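Local structure of LAO/AO transport system kinase (Escherichia coli, 2P67) at residues A[4-9]-A[41-45]; A[14-18]-A[143-147]; A[63-69]-A[175-179]; A[188-193]-A[218-223]; A[230-236]-A[257-262]. The protein is a member of the MeaB family of P-loop proteins, a dimer in this structure, with a parallel alpha/beta core and additional helices at both ends of its chain. One frame throughout, in Å; residues are numbered along the deposited sequence.

Interaction 1: residues A[4-9]-A[41-45]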
# COMPACT_ATOMS: atom_id res chain seq x y z
N ILE A 4 3.24 -19.08 38.78
CA ILE A 4 2.10 -18.60 38.01
C ILE A 4 1.32 -19.79 37.47
O ILE A 4 1.84 -20.67 36.77
CB ILE A 4 2.49 -17.55 36.92
CG1 ILE A 4 1.35 -17.33 35.92
CG2 ILE A 4 3.75 -17.93 36.20
CD1 ILE A 4 0.19 -16.59 36.49
N ASN A 5 0.05 -19.84 37.86
CA ASN A 5 -0.84 -20.91 37.44
C ASN A 5 -2.27 -20.44 37.54
O ASN A 5 -2.52 -19.32 37.98
CB ASN A 5 -0.60 -22.19 38.25
CG ASN A 5 -0.82 -21.99 39.74
OD1 ASN A 5 -1.81 -21.38 40.15
ND2 ASN A 5 0.10 -22.51 40.56
N GLU A 6 -3.20 -21.31 37.17
CA GLU A 6 -4.61 -20.97 37.16
C GLU A 6 -5.09 -20.48 38.53
O GLU A 6 -5.77 -19.46 38.61
CB GLU A 6 -5.41 -22.15 36.63
CG GLU A 6 -6.91 -21.97 36.67
CD GLU A 6 -7.62 -23.25 36.28
OE1 GLU A 6 -8.32 -23.84 37.15
OE2 GLU A 6 -7.45 -23.68 35.11
N ALA A 7 -4.73 -21.19 39.60
CA ALA A 7 -5.06 -20.78 40.97
C ALA A 7 -4.45 -19.43 41.41
O ALA A 7 -5.11 -18.65 42.09
CB ALA A 7 -4.66 -21.87 41.96
N THR A 8 -3.22 -19.14 41.00
CA THR A 8 -2.54 -17.91 41.43
C THR A 8 -2.64 -16.75 40.43
O THR A 8 -2.03 -15.71 40.65
CB THR A 8 -1.04 -18.15 41.70
OG1 THR A 8 -0.35 -18.38 40.47
CG2 THR A 8 -0.85 -19.34 42.64
N LEU A 9 -3.40 -16.92 39.35
CA LEU A 9 -3.42 -15.92 38.27
C LEU A 9 -3.73 -14.49 38.76
O LEU A 9 -3.04 -13.53 38.38
CB LEU A 9 -4.39 -16.35 37.16
CG LEU A 9 -4.37 -15.51 35.87
CD1 LEU A 9 -2.95 -15.40 35.30
CD2 LEU A 9 -5.31 -16.11 34.87
N LEU A 41 -3.36 -20.77 29.67
CA LEU A 41 -3.20 -19.84 30.79
C LEU A 41 -2.81 -18.44 30.28
O LEU A 41 -3.24 -17.42 30.83
CB LEU A 41 -2.17 -20.36 31.78
CG LEU A 41 -1.98 -19.54 33.05
CD1 LEU A 41 -3.26 -19.50 33.90
CD2 LEU A 41 -0.79 -20.08 33.82
N SER A 42 -1.99 -18.42 29.23
CA SER A 42 -1.56 -17.16 28.58
C SER A 42 -2.76 -16.40 28.03
O SER A 42 -2.86 -15.18 28.17
CB SER A 42 -0.61 -17.47 27.43
OG SER A 42 0.67 -17.73 27.93
N THR A 43 -3.65 -17.14 27.38
CA THR A 43 -4.92 -16.60 26.91
C THR A 43 -5.76 -15.98 28.05
O THR A 43 -6.29 -14.87 27.91
CB THR A 43 -5.68 -17.69 26.12
OG1 THR A 43 -4.88 -18.07 24.98
CG2 THR A 43 -7.02 -17.17 25.65
N GLN A 44 -5.86 -16.67 29.18
CA GLN A 44 -6.56 -16.15 30.36
C GLN A 44 -5.91 -14.86 30.87
O GLN A 44 -6.59 -13.90 31.22
CB GLN A 44 -6.51 -17.18 31.50
CG GLN A 44 -7.38 -18.42 31.38
CD GLN A 44 -7.19 -19.35 32.61
OE1 GLN A 44 -7.45 -18.96 33.75
NE2 GLN A 44 -6.73 -20.57 32.37
N LEU A 45 -4.57 -14.87 30.95
CA LEU A 45 -3.82 -13.71 31.44
C LEU A 45 -4.07 -12.49 30.54
O LEU A 45 -4.33 -11.38 31.02
CB LEU A 45 -2.31 -14.03 31.46
CG LEU A 45 -1.33 -12.87 31.68
CD1 LEU A 45 -1.63 -12.18 32.99
CD2 LEU A 45 0.13 -13.37 31.66
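An Asx motif shapes the residues leading into helix 9-17, and this is the part of the chain that lies against helix 36-49. Asn5 OD1 accepts from Thr8 N at 2.8 Å, and Thr8 OG1 in turn accepts from Asn5 N at 3.0 Å, so the two side chains hold the bend by a reciprocal pair of bonds while CB of Asn5 points away from the helix. Against this curl rests Leu41, whose CD2 lies 3.7 Å from Asn5 CA and 4.1 Å from Ile4 CG1; its other methyl, CD1, is 3.7 Å from Glu6 N. The contact belongs to the small N-terminal helical bundle formed by helices 9-17, 21-32 and 36-49: Leu41 also touches Leu30 of helix 21-32, and Leu45 touches Ala27 there and Ile13 of helix 9-17. One turn along from Leu41, Leu45 CB meets Leu9 CD1 at 4.1 Å, and Leu9 CD2 reaches Leu41 CD1 at the same separation, so Leu9 bridges two successive turns of the helix. No hydrogen bond crosses between the segments. At the solvent side Gln44 OE1 packs 3.7 Å from Leu9 CD2, whereas Gln44 NE2 and Glu6 OE2 stay 4.2 Å apart. Ser42 and Thr43, on other sides of the same helix, meet Arg317 and Thr318 of the second subunit.

Interaction 2: residues A[14-18]-A[143-147]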
# COMPACT_ATOMS: atom_id res chain seq x y z
N ARG A 14 -1.85 -8.95 40.09
CA ARG A 14 -1.58 -7.93 41.11
C ARG A 14 -0.10 -7.53 41.13
O ARG A 14 0.23 -6.35 41.04
CB ARG A 14 -2.01 -8.43 42.50
CG ARG A 14 -1.93 -7.40 43.63
CD ARG A 14 -2.10 -8.09 44.98
NE ARG A 14 -2.31 -7.14 46.08
CZ ARG A 14 -2.71 -7.48 47.31
NH1 ARG A 14 -2.95 -8.75 47.61
NH2 ARG A 14 -2.87 -6.55 48.24
N ARG A 15 0.78 -8.53 41.23
CA ARG A 15 2.23 -8.33 41.27
C ARG A 15 2.69 -7.62 40.00
O ARG A 15 3.54 -6.70 40.04
CB ARG A 15 2.96 -9.68 41.37
CG ARG A 15 2.85 -10.41 42.71
CD ARG A 15 3.95 -11.52 42.83
NE ARG A 15 3.91 -12.56 41.77
CZ ARG A 15 3.12 -13.63 41.79
NH1 ARG A 15 2.25 -13.83 42.79
NH2 ARG A 15 3.17 -14.52 40.79
N LEU A 16 2.11 -8.04 38.88
CA LEU A 16 2.46 -7.49 37.56
C LEU A 16 2.13 -5.99 37.54
O LEU A 16 2.96 -5.15 37.18
CB LEU A 16 1.71 -8.25 36.46
CG LEU A 16 1.79 -7.71 35.01
CD1 LEU A 16 3.16 -8.00 34.46
CD2 LEU A 16 0.70 -8.29 34.09
N ARG A 17 0.91 -5.67 37.95
CA ARG A 17 0.45 -4.28 37.93
C ARG A 17 1.23 -3.38 38.89
O ARG A 17 1.30 -2.16 38.69
CB ARG A 17 -1.04 -4.21 38.27
CG ARG A 17 -1.93 -4.85 37.25
CD ARG A 17 -3.36 -4.84 37.77
NE ARG A 17 -3.85 -3.47 37.94
CZ ARG A 17 -4.84 -3.11 38.76
NH1 ARG A 17 -5.46 -4.02 39.50
NH2 ARG A 17 -5.21 -1.83 38.84
N GLN A 18 1.81 -3.97 39.93
CA GLN A 18 2.62 -3.22 40.89
C GLN A 18 4.02 -2.95 40.34
O GLN A 18 4.83 -2.24 40.96
CB GLN A 18 2.64 -3.92 42.26
CG GLN A 18 1.27 -3.92 42.96
CD GLN A 18 1.21 -4.75 44.24
OE1 GLN A 18 2.05 -5.63 44.46
NE2 GLN A 18 0.21 -4.48 45.08
N LEU A 143 1.64 -6.45 28.07
CA LEU A 143 2.16 -6.80 29.40
C LEU A 143 2.88 -5.60 30.02
O LEU A 143 2.66 -5.28 31.20
CB LEU A 143 3.08 -8.05 29.37
CG LEU A 143 2.33 -9.36 29.07
CD1 LEU A 143 3.31 -10.48 28.73
CD2 LEU A 143 1.43 -9.76 30.23
N CYS A 144 3.69 -4.91 29.23
CA CYS A 144 4.37 -3.72 29.72
C CYS A 144 3.39 -2.62 30.15
O CYS A 144 3.62 -1.92 31.15
CB CYS A 144 5.36 -3.20 28.68
SG CYS A 144 6.73 -4.31 28.38
N GLU A 145 2.30 -2.47 29.38
CA GLU A 145 1.26 -1.48 29.69
C GLU A 145 0.61 -1.81 31.02
O GLU A 145 0.45 -0.94 31.89
CB GLU A 145 0.23 -1.43 28.57
CG GLU A 145 0.82 -0.75 27.29
CD GLU A 145 -0.20 -0.54 26.19
OE1 GLU A 145 -1.33 -1.03 26.29
OE2 GLU A 145 0.16 0.13 25.19
N ALA A 146 0.23 -3.08 31.17
CA ALA A 146 -0.41 -3.53 32.41
C ALA A 146 0.55 -3.38 33.60
O ALA A 146 0.11 -3.07 34.72
CB ALA A 146 -0.92 -4.96 32.25
N ALA A 147 1.85 -3.54 33.35
CA ALA A 147 2.90 -3.38 34.37
C ALA A 147 3.21 -1.92 34.78
O ALA A 147 4.02 -1.67 35.68
CB ALA A 147 4.18 -4.06 33.89
O HOH W 1 3.64 -0.31 38.20
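Here the end of helix 9-17, part of the N-terminal helical bundle, meets the end of helix 133-146, which belongs to the alpha/beta core. Arg15 is turned elsewhere and forms a salt bridge with Glu11. The apolar contact comes from Leu16: its CD2 lies 4.2 Å from Leu143 CD2 and 4.1 Å from Ala146 CB, and its CD1 is 4.1 Å from Ala147 CB. Leu24 of helix 21-32 and Ile49 of helix 36-49 also touch Leu16, so its side chain sits where several helices converge. The small side chains of Ala146 and Ala147 let the backbones come close, Arg17 and Ala147 having CA atoms 4.4 Å apart. Two CA-H...O contacts result, from Ala147 CA to Leu16 O at 3.3 Å and from Arg17 CA to Ala146 O at 3.4 Å. The CB of Arg17 touches the other segment although its CA-to-CB bond points away. No direct hydrogen bond links the segments; instead one water donates to Arg17 O at 3.0 Å and to Ala147 O at 2.9 Å.

Interaction 3: residues A[63-69]-A[175-179]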
# COMPACT_ATOMS: atom_id res chain seq x y z
N GLY A 63 16.17 1.53 12.82
CA GLY A 63 17.44 2.10 12.40
C GLY A 63 17.98 1.29 11.25
O GLY A 63 17.90 0.07 11.27
N THR A 64 18.51 1.97 10.23
CA THR A 64 19.21 1.29 9.15
C THR A 64 20.57 0.80 9.67
O THR A 64 21.07 1.31 10.68
CB THR A 64 19.40 2.21 7.91
OG1 THR A 64 20.06 3.42 8.31
CG2 THR A 64 18.05 2.55 7.29
N PRO A 65 21.15 -0.23 9.02
CA PRO A 65 22.52 -0.61 9.39
C PRO A 65 23.47 0.59 9.36
O PRO A 65 23.53 1.32 8.36
CB PRO A 65 22.89 -1.65 8.33
CG PRO A 65 21.56 -2.24 7.91
CD PRO A 65 20.61 -1.07 7.94
N GLY A 66 24.18 0.80 10.48
CA GLY A 66 25.13 1.90 10.62
C GLY A 66 24.53 3.21 11.11
O GLY A 66 25.23 4.23 11.17
N ALA A 67 23.24 3.19 11.47
CA ALA A 67 22.51 4.40 11.88
C ALA A 67 22.69 4.77 13.35
O ALA A 67 22.24 5.85 13.78
CB ALA A 67 21.02 4.29 11.53
N GLY A 68 23.30 3.87 14.12
CA GLY A 68 23.62 4.09 15.54
C GLY A 68 22.42 3.89 16.45
O GLY A 68 22.25 4.62 17.44
N LYS A 69 21.59 2.91 16.12
CA LYS A 69 20.34 2.64 16.84
C LYS A 69 20.62 2.31 18.31
O LYS A 69 19.93 2.82 19.20
CB LYS A 69 19.56 1.52 16.15
CG LYS A 69 18.29 1.08 16.87
CD LYS A 69 17.35 0.27 15.98
CE LYS A 69 17.95 -1.01 15.42
NZ LYS A 69 18.22 -2.07 16.45
N SER A 175 12.25 7.05 12.71
CA SER A 175 13.20 6.31 11.87
C SER A 175 14.58 6.94 11.98
O SER A 175 14.72 8.14 11.77
CB SER A 175 12.74 6.31 10.41
OG SER A 175 13.75 5.75 9.57
N LEU A 176 15.57 6.12 12.29
CA LEU A 176 16.96 6.57 12.32
C LEU A 176 17.63 6.28 11.00
O LEU A 176 17.54 5.17 10.45
CB LEU A 176 17.73 5.92 13.46
CG LEU A 176 17.75 6.78 14.71
CD1 LEU A 176 16.40 6.75 15.38
CD2 LEU A 176 18.84 6.29 15.64
N GLN A 177 18.31 7.30 10.50
CA GLN A 177 18.98 7.23 9.20
C GLN A 177 20.43 7.66 9.35
O GLN A 177 20.79 8.38 10.28
CB GLN A 177 18.27 8.10 8.16
CG GLN A 177 16.80 7.74 7.87
CD GLN A 177 16.59 6.37 7.21
OE1 GLN A 177 17.41 5.90 6.42
NE2 GLN A 177 15.46 5.74 7.50
N ILE A 178 21.28 7.19 8.44
CA ILE A 178 22.66 7.64 8.45
C ILE A 178 22.94 8.57 7.26
O ILE A 178 22.31 8.43 6.21
CB ILE A 178 23.66 6.45 8.61
CG1 ILE A 178 24.91 6.93 9.35
CG2 ILE A 178 23.93 5.73 7.28
CD1 ILE A 178 24.64 7.32 10.81
N ALA A 179 23.86 9.52 7.46
CA ALA A 179 24.15 10.56 6.46
C ALA A 179 24.55 9.99 5.12
O ALA A 179 25.33 9.04 5.06
O HOH W 2 20.02 5.36 6.50
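Strands 57-63 and 172-177 run parallel, and between these segments they are bridged by Gly63 and Leu176, with a CA-CA distance of 4.5 Å. Just beyond it Thr64 N donates a weak hydrogen bond to Leu176 O at 3.4 Å, after which the chain folds into a type II turn from Thr64 to Ala67, closed by Ala67 N to Thr64 O at 3.0 Å. Gly66 and Gly68 both have positive phi, a conformation glycine adopts easily, and a CB on Gly63 would clash with CB of Lys69. This strand-loop-helix arrangement, with Gly68 at the N-cap of helix 69-82, fits the P-loop (Walker A) of nucleotide-binding folds, although no nucleotide is modelled; Lys69 NZ forms a salt bridge with Glu155. The side chains of residues 176-178 pack along the loop. Ala67 CB packs against Leu176 CB at 4.1 Å, Leu176 CD2 lies 4.1 Å from Lys69 CA, and Ile178 CD1 approaches Gly66 O to 3.2 Å and Ala67 CA to 3.8 Å. A water gathers the polar groups at the margin: it lies 2.7 Å from Thr64 OG1, donates to Gln177 OE1 at 2.7 Å and accepts from Ile178 N at 2.9 Å. Gln177 has its CA-to-CB bond directed away from the loop, yet its m,m side chain curls back, with OE1 3.5 Å from Thr64 CG2 and NE2 donating to Ser175 OG at 2.7 Å.

Interaction 4: residues A[188-193]-A[218-223]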
# COMPACT_ATOMS: atom_id res chain seq x y z
N ILE A 188 15.03 7.98 -1.38
CA ILE A 188 14.29 7.71 -0.15
C ILE A 188 13.19 6.66 -0.38
O ILE A 188 12.41 6.77 -1.34
CB ILE A 188 13.63 9.01 0.34
CG1 ILE A 188 14.71 10.08 0.60
CG2 ILE A 188 12.77 8.75 1.59
CD1 ILE A 188 14.16 11.40 1.19
N LYS A 189 13.12 5.69 0.52
CA LYS A 189 12.09 4.65 0.46
C LYS A 189 10.66 5.24 0.61
O LYS A 189 10.35 5.93 1.59
CB LYS A 189 12.34 3.59 1.55
CG LYS A 189 13.56 2.74 1.35
CD LYS A 189 13.81 1.79 2.54
CE LYS A 189 12.58 0.97 2.90
NZ LYS A 189 12.90 0.00 4.03
N LYS A 190 9.78 4.95 -0.36
CA LYS A 190 8.40 5.46 -0.27
C LYS A 190 7.62 4.93 0.94
O LYS A 190 6.84 5.68 1.56
CB LYS A 190 7.64 5.23 -1.59
CG LYS A 190 8.21 6.02 -2.77
CD LYS A 190 7.40 5.73 -4.02
CE LYS A 190 8.06 6.32 -5.26
NZ LYS A 190 8.60 5.27 -6.13
N GLY A 191 7.86 3.68 1.32
CA GLY A 191 7.20 3.08 2.48
C GLY A 191 7.55 3.83 3.75
O GLY A 191 6.71 3.98 4.62
N LEU A 192 8.78 4.33 3.82
CA LEU A 192 9.19 5.16 4.96
C LEU A 192 8.42 6.49 5.00
O LEU A 192 7.90 6.89 6.05
CB LEU A 192 10.69 5.41 4.88
CG LEU A 192 11.20 6.38 5.96
CD1 LEU A 192 10.88 5.79 7.36
CD2 LEU A 192 12.69 6.60 5.73
N MET A 193 8.31 7.16 3.85
CA MET A 193 7.52 8.38 3.75
C MET A 193 6.07 8.16 4.18
O MET A 193 5.47 9.04 4.77
CB MET A 193 7.60 8.99 2.35
CG MET A 193 9.04 9.41 1.93
SD MET A 193 9.70 10.76 2.94
CE MET A 193 10.62 9.97 4.21
N MET A 218 17.53 16.57 2.79
CA MET A 218 16.90 15.72 1.78
C MET A 218 15.58 15.13 2.31
O MET A 218 14.53 15.24 1.67
CB MET A 218 17.88 14.61 1.33
CG MET A 218 17.27 13.65 0.30
SD MET A 218 18.37 12.26 -0.08
CE MET A 218 18.49 11.41 1.46
N TYR A 219 15.64 14.51 3.50
CA TYR A 219 14.42 13.96 4.12
C TYR A 219 13.38 15.04 4.35
O TYR A 219 12.18 14.84 4.12
CB TYR A 219 14.74 13.24 5.45
CG TYR A 219 15.36 11.90 5.17
CD1 TYR A 219 14.55 10.81 4.84
CD2 TYR A 219 16.74 11.73 5.21
CE1 TYR A 219 15.11 9.57 4.55
CE2 TYR A 219 17.31 10.47 4.91
CZ TYR A 219 16.46 9.41 4.57
OH TYR A 219 16.97 8.17 4.29
N GLU A 220 13.85 16.20 4.79
CA GLU A 220 12.94 17.32 5.03
C GLU A 220 12.27 17.79 3.75
O GLU A 220 11.07 18.10 3.76
CB GLU A 220 13.68 18.46 5.75
CG GLU A 220 12.76 19.51 6.33
CD GLU A 220 13.55 20.54 7.13
OE1 GLU A 220 14.41 21.22 6.52
OE2 GLU A 220 13.28 20.66 8.35
N SER A 221 13.01 17.84 2.64
CA SER A 221 12.41 18.24 1.38
C SER A 221 11.24 17.31 1.06
O SER A 221 10.13 17.78 0.77
CB SER A 221 13.43 18.20 0.23
OG SER A 221 14.49 19.14 0.45
N ALA A 222 11.48 16.00 1.14
CA ALA A 222 10.44 15.01 0.85
C ALA A 222 9.23 15.21 1.80
O ALA A 222 8.08 15.23 1.36
CB ALA A 222 11.00 13.59 0.99
N LEU A 223 9.50 15.36 3.08
CA LEU A 223 8.42 15.43 4.08
C LEU A 223 7.64 16.76 4.08
O LEU A 223 6.50 16.82 4.55
CB LEU A 223 8.95 15.08 5.47
CG LEU A 223 9.33 13.60 5.66
CD1 LEU A 223 10.23 13.41 6.91
CD2 LEU A 223 8.08 12.69 5.70
O HOH W 3 14.93 5.78 2.90
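Ile188 extends an m,t side chain toward helix 209-225, and its terminal CD1 is the centre of the contact. That methyl lies over one face of the Tyr219 ring in a CH-pi contact, 4.2 Å from the ring centroid and 28° off the normal; it also meets Ala222 CB at 3.8 Å and Met218 CG at 3.9 Å. Met193 starts sideways from its helix, but chi1 and chi2 in the m wells bend the chain across to the other one. Its SD is 3.7 Å from both Ala222 CB and Leu223 CD2, while its CE reaches the edge of the Tyr219 ring, 4.1 Å from Tyr219 CD1. Leu192, in the t,p rotamer, adds CD2 at 4.0 Å from Tyr219 CE1. The m rotamer of Tyr219 directs the ring into this group of side chains; its hydroxyl reaches a probable hydrogen bond with Gln177 OE1 of strand 172-177, and a water that accepts from Lys189 N at 3.0 Å makes a weak bond with Tyr219 OH at 3.4 Å. Ile188 and Ser221 additionally pack on Ile225 of the second subunit, so the contact borders the dimer interface. Beneath the two helices lie strands 172-177, 198-201 and 236-239, touched by Leu192, Tyr219 and Leu223 between them through residues such as Ile199 and Val237: two neighbouring helices layered on a parallel sheet, as in the alpha/beta fold of P-loop proteins.

Interaction 5: residues A[230-236]-A[257-262]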
# COMPACT_ATOMS: atom_id res chain seq x y z
N TYR A 230 -0.72 12.69 8.80
CA TYR A 230 -1.77 13.26 9.66
C TYR A 230 -1.90 14.77 9.39
O TYR A 230 -0.91 15.50 9.49
CB TYR A 230 -1.36 13.12 11.12
CG TYR A 230 -1.13 11.71 11.61
CD1 TYR A 230 -2.15 10.76 11.53
CD2 TYR A 230 0.10 11.34 12.15
CE1 TYR A 230 -1.95 9.45 12.01
CE2 TYR A 230 0.32 10.05 12.62
CZ TYR A 230 -0.71 9.11 12.55
OH TYR A 230 -0.46 7.84 13.03
N ASP A 231 -3.13 15.24 9.14
CA ASP A 231 -3.41 16.66 8.95
C ASP A 231 -2.77 17.52 10.05
O ASP A 231 -2.27 18.62 9.81
CB ASP A 231 -4.93 16.89 8.90
CG ASP A 231 -5.65 15.94 7.92
OD1 ASP A 231 -5.04 15.54 6.90
OD2 ASP A 231 -6.83 15.60 8.17
N GLU A 232 -2.81 17.00 11.28
CA GLU A 232 -2.35 17.69 12.49
C GLU A 232 -0.83 17.88 12.62
O GLU A 232 -0.39 18.64 13.47
CB GLU A 232 -2.79 16.89 13.73
CG GLU A 232 -4.29 16.79 13.95
CD GLU A 232 -4.96 15.64 13.20
OE1 GLU A 232 -4.31 14.95 12.38
OE2 GLU A 232 -6.18 15.43 13.43
N TRP A 233 -0.05 17.16 11.81
CA TRP A 233 1.41 17.04 12.02
C TRP A 233 2.26 17.13 10.75
O TRP A 233 2.12 16.30 9.85
CB TRP A 233 1.71 15.72 12.76
CG TRP A 233 3.17 15.47 13.14
CD1 TRP A 233 4.01 14.55 12.59
CD2 TRP A 233 3.94 16.16 14.15
NE1 TRP A 233 5.25 14.61 13.18
CE2 TRP A 233 5.23 15.59 14.14
CE3 TRP A 233 3.66 17.19 15.06
CZ2 TRP A 233 6.24 16.01 15.02
CZ3 TRP A 233 4.67 17.62 15.94
CH2 TRP A 233 5.94 17.01 15.91
N GLN A 234 3.12 18.15 10.66
CA GLN A 234 4.17 18.14 9.65
C GLN A 234 5.31 17.29 10.22
O GLN A 234 5.84 17.62 11.28
CB GLN A 234 4.71 19.55 9.30
CG GLN A 234 5.46 19.55 7.93
CD GLN A 234 4.49 19.51 6.72
OE1 GLN A 234 3.56 20.32 6.63
NE2 GLN A 234 4.70 18.57 5.81
N PRO A 235 5.66 16.17 9.54
CA PRO A 235 6.80 15.37 10.03
C PRO A 235 8.06 16.21 10.20
O PRO A 235 8.31 17.13 9.39
CB PRO A 235 7.00 14.32 8.93
CG PRO A 235 5.61 14.16 8.33
CD PRO A 235 5.02 15.56 8.36
N ARG A 236 8.86 15.92 11.22
CA ARG A 236 10.08 16.69 11.50
C ARG A 236 11.29 15.82 11.31
O ARG A 236 11.24 14.60 11.51
CB ARG A 236 10.08 17.22 12.93
CG ARG A 236 8.92 18.14 13.25
CD ARG A 236 9.02 18.66 14.69
NE ARG A 236 7.84 19.45 15.02
CZ ARG A 236 7.58 19.97 16.21
NH1 ARG A 236 8.46 19.82 17.20
NH2 ARG A 236 6.45 20.63 16.41
N ASP A 257 5.60 17.17 21.32
CA ASP A 257 4.88 18.04 20.38
C ASP A 257 3.93 17.24 19.47
O ASP A 257 2.78 17.63 19.22
CB ASP A 257 5.89 18.83 19.52
CG ASP A 257 6.57 19.98 20.29
OD1 ASP A 257 6.14 20.33 21.42
OD2 ASP A 257 7.56 20.53 19.75
N PHE A 258 4.41 16.09 19.00
CA PHE A 258 3.58 15.14 18.23
C PHE A 258 2.34 14.71 19.04
O PHE A 258 1.21 14.76 18.55
CB PHE A 258 4.42 13.92 17.81
CG PHE A 258 3.61 12.82 17.13
CD1 PHE A 258 3.47 12.79 15.74
CD2 PHE A 258 3.01 11.80 17.90
CE1 PHE A 258 2.72 11.78 15.09
CE2 PHE A 258 2.25 10.78 17.26
CZ PHE A 258 2.12 10.76 15.85
N LYS A 259 2.58 14.26 20.28
CA LYS A 259 1.50 13.82 21.19
C LYS A 259 0.48 14.92 21.42
O LYS A 259 -0.72 14.69 21.30
CB LYS A 259 2.06 13.36 22.54
CG LYS A 259 0.96 12.75 23.44
CD LYS A 259 1.53 11.94 24.62
CE LYS A 259 0.40 11.14 25.29
NZ LYS A 259 0.84 10.20 26.36
N THR A 260 0.96 16.14 21.70
CA THR A 260 0.10 17.34 21.79
C THR A 260 -0.75 17.57 20.54
O THR A 260 -1.97 17.74 20.63
CB THR A 260 0.99 18.59 22.08
OG1 THR A 260 1.70 18.37 23.29
CG2 THR A 260 0.12 19.84 22.23
N ALA A 261 -0.13 17.54 19.37
CA ALA A 261 -0.84 17.80 18.13
C ALA A 261 -1.94 16.77 17.82
O ALA A 261 -3.03 17.11 17.35
CB ALA A 261 0.13 17.88 16.98
N LEU A 262 -1.63 15.49 18.06
CA LEU A 262 -2.59 14.44 17.73
C LEU A 262 -3.68 14.30 18.78
O LEU A 262 -4.82 13.98 18.45
CB LEU A 262 -1.89 13.09 17.51
CG LEU A 262 -1.62 12.80 16.02
CD1 LEU A 262 -0.46 13.71 15.59
CD2 LEU A 262 -1.28 11.33 15.81
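Three aromatic residues cluster where a loop meets helix 248-264, with Phe258 of the helix lying against Trp233. The edge of the Phe258 ring faces the five-membered ring of Trp233 in a T-shaped pair, centroids 4.9 Å apart and planes at 85°, while Phe258 CB sits over the six-membered ring, 3.9 Å from its centroid. Trp233 NE1 is hydrogen-bonded to Asp197 O. A type I turn from Tyr230 to Trp233 brings both loop aromatics to the helix: Tyr230 CE2 lies 3.8 Å from Phe258 CZ, and Leu262 CD2 makes a CH-pi contact over the Tyr230 face, 3.9 Å from its centroid. Ala261 CB packs on Glu232 O at 3.6 Å and on Trp233 CE3 at 4.1 Å. At the far end Arg236 NH1 forms a salt bridge with Asp257 OD2 at 2.8 Å. Since Arg236 opens strand 236-239, an outermost strand of this chain's sheet, the contact packs helix 248-264 beside the sheet edge, as in a parallel alpha/beta core.

In the fold
Interactions 1 and 2 lie on the same side of the chain's centre, 14 Å apart between centres, and meet where Leu45 packs on Leu143. Their segments alternate along the chain, so the N-terminal helices are tied to one another and to helix 133-146 of the core. Interaction 3 crosses interaction 2 along the chain; interactions 3, 4 and 5 are in series with one another and belong to the parallel-sheet core. Interaction 3 joins 4 through Gln177 OE1 and Tyr219 OH, 3.1 Å apart in a probable hydrogen bond; interaction 4 joins 5 through Leu223 O and Gln234 NE2, 2.8 Å apart. The probable P-loop is thus connected by contacts to the sheet edge. Interactions 1 and 4, centres about 46 Å apart, both touch the second subunit.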